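Local coordinates for protein inorganic pyrophosphatase (Neisseria gonorrhoeae, PDB 5TEA) that probably catalyses the magnesium-dependent hydrolysis of inorganic pyrophosphate to two phosphate ions, working as a homohexamer, at residues B[28-33]-B[62-67]; B[79-84]-B[115-120]; B[96-101]-B[128-133]. All blocks are in the same frame, centred on the assembly; numbering follows the deposited sequence.

Contact 1: residues B[28-33]-B[62-67]; sequences VVNEIP and PTNYGF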
loop_
_atom_site.group_PDB
_atom_site.type_symbol
_atom_site.label_atom_id
_atom_site.label_comp_id
_atom_site.label_asym_id
_atom_site.label_seq_id
_atom_site.Cartn_x
_atom_site.Cartn_y
_atom_site.Cartn_z
ATOM N N VAL B 28 14.977 -1.356 21.897
ATOM C CA VAL B 28 14.247 -0.223 21.336
ATOM C C VAL B 28 12.785 -0.614 21.204
ATOM O O VAL B 28 12.471 -1.738 20.797
ATOM C CB VAL B 28 14.834 0.200 19.965
ATOM C CG1 VAL B 28 13.925 1.206 19.263
ATOM C CG2 VAL B 28 16.216 0.807 20.186
ATOM N N VAL B 29 11.889 0.291 21.594
ATOM C CA VAL B 29 10.455 0.122 21.393
ATOM C C VAL B 29 10.021 1.067 20.277
ATOM O O VAL B 29 10.277 2.275 20.347
ATOM C CB VAL B 29 9.676 0.385 22.698
ATOM C CG1 VAL B 29 8.167 0.416 22.439
ATOM C CG2 VAL B 29 10.014 -0.682 23.738
ATOM N N ASN B 30 9.371 0.526 19.238
ATOM C CA ASN B 30 8.982 1.344 18.093
ATOM C C ASN B 30 7.652 2.032 18.360
ATOM O O ASN B 30 6.682 1.387 18.793
ATOM C CB ASN B 30 8.875 0.512 16.811
ATOM C CG ASN B 30 8.776 1.386 15.563
ATOM O OD1 ASN B 30 9.666 2.190 15.289
ATOM N ND2 ASN B 30 7.694 1.230 14.804
ATOM N N GLU B 31 7.598 3.338 18.093
ATOM C CA GLU B 31 6.341 4.087 18.225
ATOM C C GLU B 31 5.698 4.450 16.896
ATOM O O GLU B 31 4.473 4.398 16.781
ATOM C CB GLU B 31 6.557 5.378 19.025
ATOM C CG GLU B 31 7.028 5.164 20.456
ATOM C CD GLU B 31 7.720 6.386 21.022
ATOM O OE1 GLU B 31 7.227 6.931 22.024
ATOM O OE2 GLU B 31 8.768 6.795 20.469
ATOM N N ILE B 32 6.481 4.864 15.896
ATOM C CA ILE B 32 5.946 5.420 14.661
ATOM C C ILE B 32 6.557 4.684 13.478
ATOM O O ILE B 32 7.780 4.686 13.321
ATOM C CB ILE B 32 6.239 6.923 14.519
ATOM C CG1 ILE B 32 5.702 7.714 15.715
ATOM C CG2 ILE B 32 5.584 7.441 13.224
ATOM C CD1 ILE B 32 6.138 9.220 15.695
ATOM N N PRO B 33 5.759 4.092 12.594
ATOM C CA PRO B 33 6.314 3.547 11.344
ATOM C C PRO B 33 6.883 4.643 10.457
ATOM O O PRO B 33 6.309 5.730 10.331
ATOM C CB PRO B 33 5.098 2.898 10.672
ATOM C CG PRO B 33 4.045 2.780 11.769
ATOM C CD PRO B 33 4.294 3.938 12.662
ATOM N N PRO B 62 10.859 10.184 8.305
ATOM C CA PRO B 62 11.722 9.545 7.299
ATOM C C PRO B 62 12.287 8.205 7.737
ATOM O O PRO B 62 12.752 7.443 6.874
ATOM C CB PRO B 62 12.848 10.579 7.098
ATOM C CG PRO B 62 12.930 11.291 8.432
ATOM C CD PRO B 62 11.508 11.349 8.934
ATOM N N THR B 63 12.294 7.905 9.038
ATOM C CA THR B 63 12.695 6.604 9.567
ATOM C C THR B 63 11.628 6.158 10.549
ATOM O O THR B 63 10.754 6.932 10.915
ATOM C CB THR B 63 14.038 6.660 10.308
ATOM O OG1 THR B 63 13.840 7.328 11.564
ATOM C CG2 THR B 63 15.076 7.431 9.482
ATOM N N ASN B 64 11.717 4.914 11.013
ATOM C CA ASN B 64 10.892 4.548 12.156
ATOM C C ASN B 64 11.350 5.367 13.355
ATOM O O ASN B 64 12.503 5.807 13.422
ATOM C CB ASN B 64 10.992 3.051 12.453
ATOM C CG ASN B 64 10.697 2.204 11.244
ATOM O OD1 ASN B 64 9.529 2.047 10.842
ATOM N ND2 ASN B 64 11.742 1.633 10.655
ATOM N N TYR B 65 10.435 5.590 14.296
ATOM C CA TYR B 65 10.708 6.440 15.446
ATOM C C TYR B 65 10.364 5.680 16.717
ATOM O O TYR B 65 9.248 5.173 16.854
ATOM C CB TYR B 65 9.888 7.730 15.356
ATOM C CG TYR B 65 10.343 8.863 16.246
ATOM C CD1 TYR B 65 11.293 9.783 15.804
ATOM C CD2 TYR B 65 9.787 9.048 17.507
ATOM C CE1 TYR B 65 11.694 10.833 16.606
ATOM C CE2 TYR B 65 10.181 10.108 18.312
ATOM C CZ TYR B 65 11.133 10.993 17.850
ATOM O OH TYR B 65 11.530 12.054 18.628
ATOM N N GLY B 66 11.314 5.590 17.643
ATOM C CA GLY B 66 11.037 4.873 18.877
ATOM C C GLY B 66 11.745 5.425 20.096
ATOM O O GLY B 66 12.215 6.564 20.077
ATOM N N PHE B 67 11.860 4.626 21.158
ATOM C CA PHE B 67 12.569 5.094 22.345
ATOM C C PHE B 67 13.306 3.938 23.002
ATOM O O PHE B 67 13.045 2.766 22.727
ATOM C CB PHE B 67 11.623 5.747 23.357
ATOM C CG PHE B 67 10.686 4.785 24.043
ATOM C CD1 PHE B 67 9.489 4.404 23.436
ATOM C CD2 PHE B 67 10.980 4.285 25.302
ATOM C CE1 PHE B 67 8.612 3.534 24.071
ATOM C CE2 PHE B 67 10.103 3.402 25.938
ATOM C CZ PHE B 67 8.919 3.033 25.321
#
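Tyr65 O takes two backbone N-H groups from the facing strand, Glu31 N at 2.8 Å and Ile32 N at 2.9 Å. This double grip marks a classic beta bulge in strand 28-32 where it runs antiparallel to strand 64-67. Beyond the bulge Tyr65 N returns a bond to Ile32 O. Before it, Val29 and Phe67 form a hydrogen-bonded pair.

The side chains of Val29, Ile32, Tyr65 and Phe67 lie on one face of the sheet. Phe67 CG sits between its backbone N and carbonyl carbon (chi1 70°), a setting that carries the ring beside Val29. Val29 CB is over one face, 4.0 Å from the ring centroid, in a CH-pi contact. Val29 CG1 meets Phe67 CE1 at 3.5 Å. Glu31 crosses Phe67 at about a right angle. Its CG lies in the ring plane at the edge, and its CD is 3.6 Å from Phe67 CD1. Trp42 also stacks on Phe67.

Ile32 and Tyr65 lie side by side, with Ile32 CB 3.8 Å from Tyr65 CB. Tyr65 CG is anti to the backbone N (chi1 -163°), which sets the ring alongside Ile32, whose CD1 approaches Tyr65 CD2 obliquely at 4.1 Å. The Asn30 and Asn64 side chains cross, amide planes 78° apart, with Asn30 OD1 3.2 Å from Asn64 CB. Asn30 ND2 is bonded to Ala90 O, and Asn64 ND2 to Thr85 OG1 and Leu83 O.

The buried Glu31 carboxylate has OE1 satisfied by Trp42 N, while OE2 lies against Gly66 C. Tyr65, a predicted substrate-binding residue near Asp80 of the metal site, is gripped at its backbone O and N, and its OH makes a weak hydrogen bond to Lys114 NZ. This is consistent with positioning of the tyrosine largely through its backbone.

Contact 2: residues B[79-84]-B[115-120]; sequences LDVLLV and IVCVPA. With CA (calcium ion), chain I.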
loop_
_atom_site.group_PDB
_atom_site.type_symbol
_atom_site.label_atom_id
_atom_site.label_comp_id
_atom_site.label_asym_id
_atom_site.label_seq_id
_atom_site.Cartn_x
_atom_site.Cartn_y
_atom_site.Cartn_z
ATOM N N LEU B 79 14.452 8.939 25.811
ATOM C CA LEU B 79 15.506 9.075 24.802
ATOM C C LEU B 79 15.022 8.478 23.488
ATOM O O LEU B 79 14.689 7.292 23.433
ATOM C CB LEU B 79 16.793 8.386 25.266
ATOM C CG LEU B 79 17.995 8.412 24.313
ATOM C CD1 LEU B 79 18.273 9.819 23.818
ATOM C CD2 LEU B 79 19.249 7.833 25.018
ATOM N N ASP B 80 14.963 9.303 22.442
ATOM C CA ASP B 80 14.345 8.910 21.187
ATOM C C ASP B 80 15.317 8.120 20.318
ATOM O O ASP B 80 16.538 8.193 20.479
ATOM C CB ASP B 80 13.870 10.126 20.401
ATOM C CG ASP B 80 13.013 11.047 21.216
ATOM O OD1 ASP B 80 12.042 10.585 21.864
ATOM O OD2 ASP B 80 13.321 12.248 21.177
ATOM N N VAL B 81 14.748 7.356 19.384
ATOM C CA VAL B 81 15.492 6.481 18.482
ATOM C C VAL B 81 14.988 6.680 17.059
ATOM O O VAL B 81 13.775 6.644 16.820
ATOM C CB VAL B 81 15.355 4.996 18.866
ATOM C CG1 VAL B 81 16.087 4.106 17.841
ATOM C CG2 VAL B 81 15.904 4.749 20.268
ATOM N N LEU B 82 15.923 6.896 16.128
ATOM C CA LEU B 82 15.685 6.802 14.694
ATOM C C LEU B 82 16.134 5.408 14.257
ATOM O O LEU B 82 17.331 5.116 14.243
ATOM C CB LEU B 82 16.455 7.896 13.953
ATOM C CG LEU B 82 16.233 9.317 14.503
ATOM C CD1 LEU B 82 16.983 10.350 13.664
ATOM C CD2 LEU B 82 14.730 9.658 14.534
ATOM N N LEU B 83 15.172 4.543 13.921
ATOM C CA LEU B 83 15.447 3.160 13.553
ATOM C C LEU B 83 15.254 3.015 12.052
ATOM O O LEU B 83 14.135 3.187 11.549
ATOM C CB LEU B 83 14.529 2.202 14.309
ATOM C CG LEU B 83 14.702 0.719 13.953
ATOM C CD1 LEU B 83 15.990 0.183 14.576
ATOM C CD2 LEU B 83 13.486 -0.079 14.411
ATOM N N VAL B 84 16.334 2.709 11.346
ATOM C CA VAL B 84 16.343 2.682 9.887
ATOM C C VAL B 84 16.106 1.252 9.414
ATOM O O VAL B 84 16.845 0.337 9.782
ATOM C CB VAL B 84 17.664 3.237 9.334
ATOM C CG1 VAL B 84 17.724 3.105 7.807
ATOM C CG2 VAL B 84 17.849 4.703 9.795
ATOM N N ILE B 115 19.128 8.692 19.046
ATOM C CA ILE B 115 20.089 7.625 18.749
ATOM C C ILE B 115 19.705 7.004 17.418
ATOM O O ILE B 115 18.524 6.731 17.181
ATOM C CB ILE B 115 20.081 6.572 19.869
ATOM C CG1 ILE B 115 20.192 7.245 21.244
ATOM C CG2 ILE B 115 21.219 5.556 19.683
ATOM C CD1 ILE B 115 21.484 8.076 21.385
ATOM N N VAL B 116 20.685 6.808 16.531
ATOM C CA VAL B 116 20.440 6.196 15.225
ATOM C C VAL B 116 20.747 4.708 15.337
ATOM O O VAL B 116 21.827 4.321 15.804
ATOM C CB VAL B 116 21.282 6.854 14.120
ATOM C CG1 VAL B 116 20.864 6.296 12.753
ATOM C CG2 VAL B 116 21.152 8.374 14.163
ATOM N N CYS B 117 19.787 3.875 14.943
ATOM C CA CYS B 117 19.891 2.436 15.137
ATOM C C CYS B 117 19.443 1.710 13.883
ATOM O O CYS B 117 18.693 2.250 13.061
ATOM C CB CYS B 117 19.015 1.943 16.305
ATOM S SG CYS B 117 19.517 2.487 17.942
ATOM N N VAL B 118 19.869 0.452 13.787
ATOM C CA VAL B 118 19.303 -0.519 12.849
ATOM C C VAL B 118 18.990 -1.784 13.639
ATOM O O VAL B 118 19.552 -2.005 14.724
ATOM C CB VAL B 118 20.276 -0.825 11.684
ATOM C CG1 VAL B 118 20.481 0.434 10.818
ATOM C CG2 VAL B 118 21.633 -1.336 12.237
ATOM N N PRO B 119 18.111 -2.641 13.129
ATOM C CA PRO B 119 17.900 -3.933 13.799
ATOM C C PRO B 119 19.224 -4.672 13.927
ATOM O O PRO B 119 20.063 -4.636 13.020
ATOM C CB PRO B 119 16.937 -4.673 12.861
ATOM C CG PRO B 119 16.260 -3.574 12.071
ATOM C CD PRO B 119 17.341 -2.544 11.875
ATOM N N ALA B 120 19.412 -5.331 15.075
ATOM C CA ALA B 120 20.700 -5.979 15.335
ATOM C C ALA B 120 20.912 -7.198 14.447
ATOM O O ALA B 120 22.057 -7.562 14.163
ATOM C CB ALA B 120 20.818 -6.377 16.807
HETATM CA CA CA I . 13.570 13.068 23.703
HETATM O O HOH W 1 15.738 12.192 23.161
HETATM O O HOH W 2 11.985 13.414 22.535
#
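Asp80 OD2 binds the calcium ion at 2.7 Å and also accepts a hydrogen bond from Lys114 NZ. Asp80 holds the ion beside the parallel pairing of the strand around 80-83 with strand 115-119, in the central mixed sheet of the pyrophosphatase fold. The side chains of Asp73, Asp77 and Asp112 and the backbone O of Glu78 complete the protein part of the site. Two waters bind the ion as well. Water 1 lies 2.4 Å from the calcium ion and accepts a hydrogen bond from Asp80 N, so the same residue meets the site through backbone and side chain.

Four backbone bonds join the strands in a parallel ladder. Ile115 N binds Asp80 O and Leu82 N binds Ile115 O. Cys117 N binds Leu82 O at 2.8 Å, and Val84 N binds Cys117 O.

Val81, Leu83, Ile115 and Cys117 share one face of the sheet. Leu79 crosses Ile115 at about a right angle, with its CD2 3.9 Å from Ile115 CG1. Both residues pack against helix 167-183. Cys117 SG is anti to the carbonyl carbon (chi1 -67°) and meets Val81 CG1 at 3.8 Å. Leu83 CD1 touches Cys117 CB at 3.9 Å, Val118 C at 3.7 Å and Pro119 CD at 4.1 Å.

Contact 3: residues B[96-101]-B[128-133]; sequences EARVIG and AYKTLS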
loop_
_atom_site.group_PDB
_atom_site.type_symbol
_atom_site.label_atom_id
_atom_site.label_comp_id
_atom_site.label_asym_id
_atom_site.label_seq_id
_atom_site.Cartn_x
_atom_site.Cartn_y
_atom_site.Cartn_z
ATOM N N GLU B 96 15.938 -5.856 19.658
ATOM C CA GLU B 96 17.347 -5.575 19.876
ATOM C C GLU B 96 17.881 -4.851 18.651
ATOM O O GLU B 96 17.677 -5.298 17.513
ATOM C CB GLU B 96 18.114 -6.876 20.128
ATOM C CG GLU B 96 17.617 -7.569 21.381
ATOM C CD GLU B 96 18.484 -8.749 21.796
ATOM O OE1 GLU B 96 19.484 -9.016 21.104
ATOM O OE2 GLU B 96 18.155 -9.405 22.808
ATOM N N ALA B 97 18.549 -3.723 18.880
ATOM C CA ALA B 97 18.988 -2.862 17.793
ATOM C C ALA B 97 20.445 -2.475 17.985
ATOM O O ALA B 97 20.896 -2.264 19.112
ATOM C CB ALA B 97 18.125 -1.599 17.703
ATOM N N ARG B 98 21.168 -2.353 16.879
ATOM C CA ARG B 98 22.555 -1.905 16.943
ATOM C C ARG B 98 22.591 -0.384 16.896
ATOM O O ARG B 98 21.933 0.226 16.047
ATOM C CB ARG B 98 23.381 -2.495 15.794
ATOM C CG ARG B 98 24.717 -1.784 15.565
ATOM C CD ARG B 98 25.516 -2.407 14.419
ATOM N NE ARG B 98 26.122 -3.677 14.804
ATOM C CZ ARG B 98 27.286 -3.807 15.440
ATOM N NH1 ARG B 98 28.005 -2.742 15.773
ATOM N NH2 ARG B 98 27.735 -5.015 15.740
ATOM N N VAL B 99 23.350 0.217 17.815
ATOM C CA VAL B 99 23.599 1.661 17.841
ATOM C C VAL B 99 24.645 1.990 16.778
ATOM O O VAL B 99 25.770 1.481 16.838
ATOM C CB VAL B 99 24.100 2.097 19.226
ATOM C CG1 VAL B 99 24.488 3.593 19.230
ATOM C CG2 VAL B 99 23.091 1.776 20.310
ATOM N N ILE B 100 24.304 2.848 15.815
ATOM C CA ILE B 100 25.274 3.228 14.789
ATOM C C ILE B 100 25.647 4.704 14.806
ATOM O O ILE B 100 26.579 5.089 14.076
ATOM C CB ILE B 100 24.835 2.814 13.361
ATOM C CG1 ILE B 100 23.622 3.626 12.886
ATOM C CG2 ILE B 100 24.631 1.289 13.252
ATOM C CD1 ILE B 100 23.327 3.456 11.398
ATOM N N GLY B 101 25.002 5.537 15.619
ATOM C CA GLY B 101 25.340 6.946 15.670
ATOM C C GLY B 101 24.330 7.713 16.507
ATOM O O GLY B 101 23.439 7.124 17.131
ATOM N N ALA B 128 24.377 -4.687 6.791
ATOM C CA ALA B 128 25.231 -3.810 5.991
ATOM C C ALA B 128 25.618 -2.522 6.712
ATOM O O ALA B 128 26.584 -1.867 6.304
ATOM C CB ALA B 128 24.520 -3.442 4.684
ATOM N N TYR B 129 24.882 -2.121 7.736
ATOM C CA TYR B 129 25.027 -0.792 8.327
ATOM C C TYR B 129 25.518 -0.920 9.761
ATOM O O TYR B 129 24.766 -1.337 10.648
ATOM C CB TYR B 129 23.704 -0.040 8.277
ATOM C CG TYR B 129 23.143 0.075 6.884
ATOM C CD1 TYR B 129 23.953 0.442 5.816
ATOM C CD2 TYR B 129 21.805 -0.190 6.636
ATOM C CE1 TYR B 129 23.435 0.550 4.529
ATOM C CE2 TYR B 129 21.281 -0.083 5.356
ATOM C CZ TYR B 129 22.104 0.284 4.310
ATOM O OH TYR B 129 21.591 0.376 3.032
ATOM N N LYS B 130 26.779 -0.567 9.985
ATOM C CA LYS B 130 27.336 -0.527 11.326
ATOM C C LYS B 130 27.734 0.867 11.772
ATOM O O LYS B 130 27.889 1.084 12.980
ATOM C CB LYS B 130 28.553 -1.466 11.432
ATOM C CG LYS B 130 28.159 -2.945 11.275
ATOM C CD LYS B 130 29.313 -3.924 11.466
ATOM C CE LYS B 130 28.813 -5.364 11.346
ATOM N NZ LYS B 130 29.929 -6.367 11.360
ATOM N N THR B 131 27.917 1.808 10.845
ATOM C CA THR B 131 28.250 3.197 11.142
ATOM C C THR B 131 27.362 4.099 10.304
ATOM O O THR B 131 26.748 3.656 9.337
ATOM C CB THR B 131 29.716 3.515 10.819
ATOM O OG1 THR B 131 29.904 3.423 9.401
ATOM C CG2 THR B 131 30.649 2.556 11.523
ATOM N N LEU B 132 27.332 5.390 10.643
ATOM C CA LEU B 132 26.553 6.331 9.841
ATOM C C LEU B 132 27.085 6.419 8.414
ATOM O O LEU B 132 26.309 6.570 7.464
ATOM C CB LEU B 132 26.565 7.721 10.487
ATOM C CG LEU B 132 25.751 7.925 11.772
ATOM C CD1 LEU B 132 25.888 9.352 12.245
ATOM C CD2 LEU B 132 24.301 7.592 11.562
ATOM N N SER B 133 28.409 6.352 8.250
ATOM C CA SER B 133 29.015 6.443 6.925
ATOM C C SER B 133 28.640 5.263 6.032
ATOM O O SER B 133 28.841 5.338 4.812
ATOM C CB SER B 133 30.535 6.522 7.057
ATOM O OG SER B 133 31.041 5.226 7.336
HETATM O O HOH W 3 28.645 6.314 13.179
#
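Van der Waals packing centres on Ile100, which points into the loop 128-133. Its CG2 branch is anti to the carbonyl carbon, and CG1 sits between the backbone N and that carbon (chi1 69°). CG2 presses on the loop backbone, 3.3 Å from Lys130 O and 3.7 Å from Tyr129 O. Ile100 CG1 makes an apolar contact with Leu132 CD2 at 4.2 Å. Leu132 CG lies 4.0 Å from Gly101 CA, where the strand has no side chain.

Ile100 and Gly101 both face Val116, which makes a classic beta bulge in strand 94-107. The loop packs beside this bulge, away from the annotated sites, on the way from strand 110-119 to helix 137-149.

Polar contact runs through water 3. It donates to Ile100 O at 2.6 Å and accepts from Leu132 N at 3.0 Å, bridging strand and loop with no direct hydrogen bond between them. Within the loop, Asp134 accepts from Lys130 N and Thr131 N.

The aliphatic part of Lys130 meets the guanidinium of Arg98. A bend at chi3 (-75°) places Arg98 NE 4.1 Å from Lys130 CG. That CG lies over one face of the guanidinium, toward its rim. Lys130 NZ is 5.1 Å from Arg98 NH2, two like charges near each other but not in contact.

In the fold
From the N terminus, strand 25-32 meets strand 64-67 in contact 1, which closes a loop holding the two-stranded sheet 38-43 with 48-54. Contact 1 closes before contact 2 opens. Strand 80-83 is neighbour to strand 64-67, so the two contacts adjoin, with Gly66 O close to Val81 N in a probable hydrogen bond. The chain then crosses to strand 94-107 and returns in strand 110-119, where contact 2 closes. Contact 3 opens inside that span and closes after it, so contacts 2 and 3 cross. Contacts 1 and 2 join sheet strands near the metal site. Contact 3 ties the loop before helix 137-149 to the same sheet, away from that site.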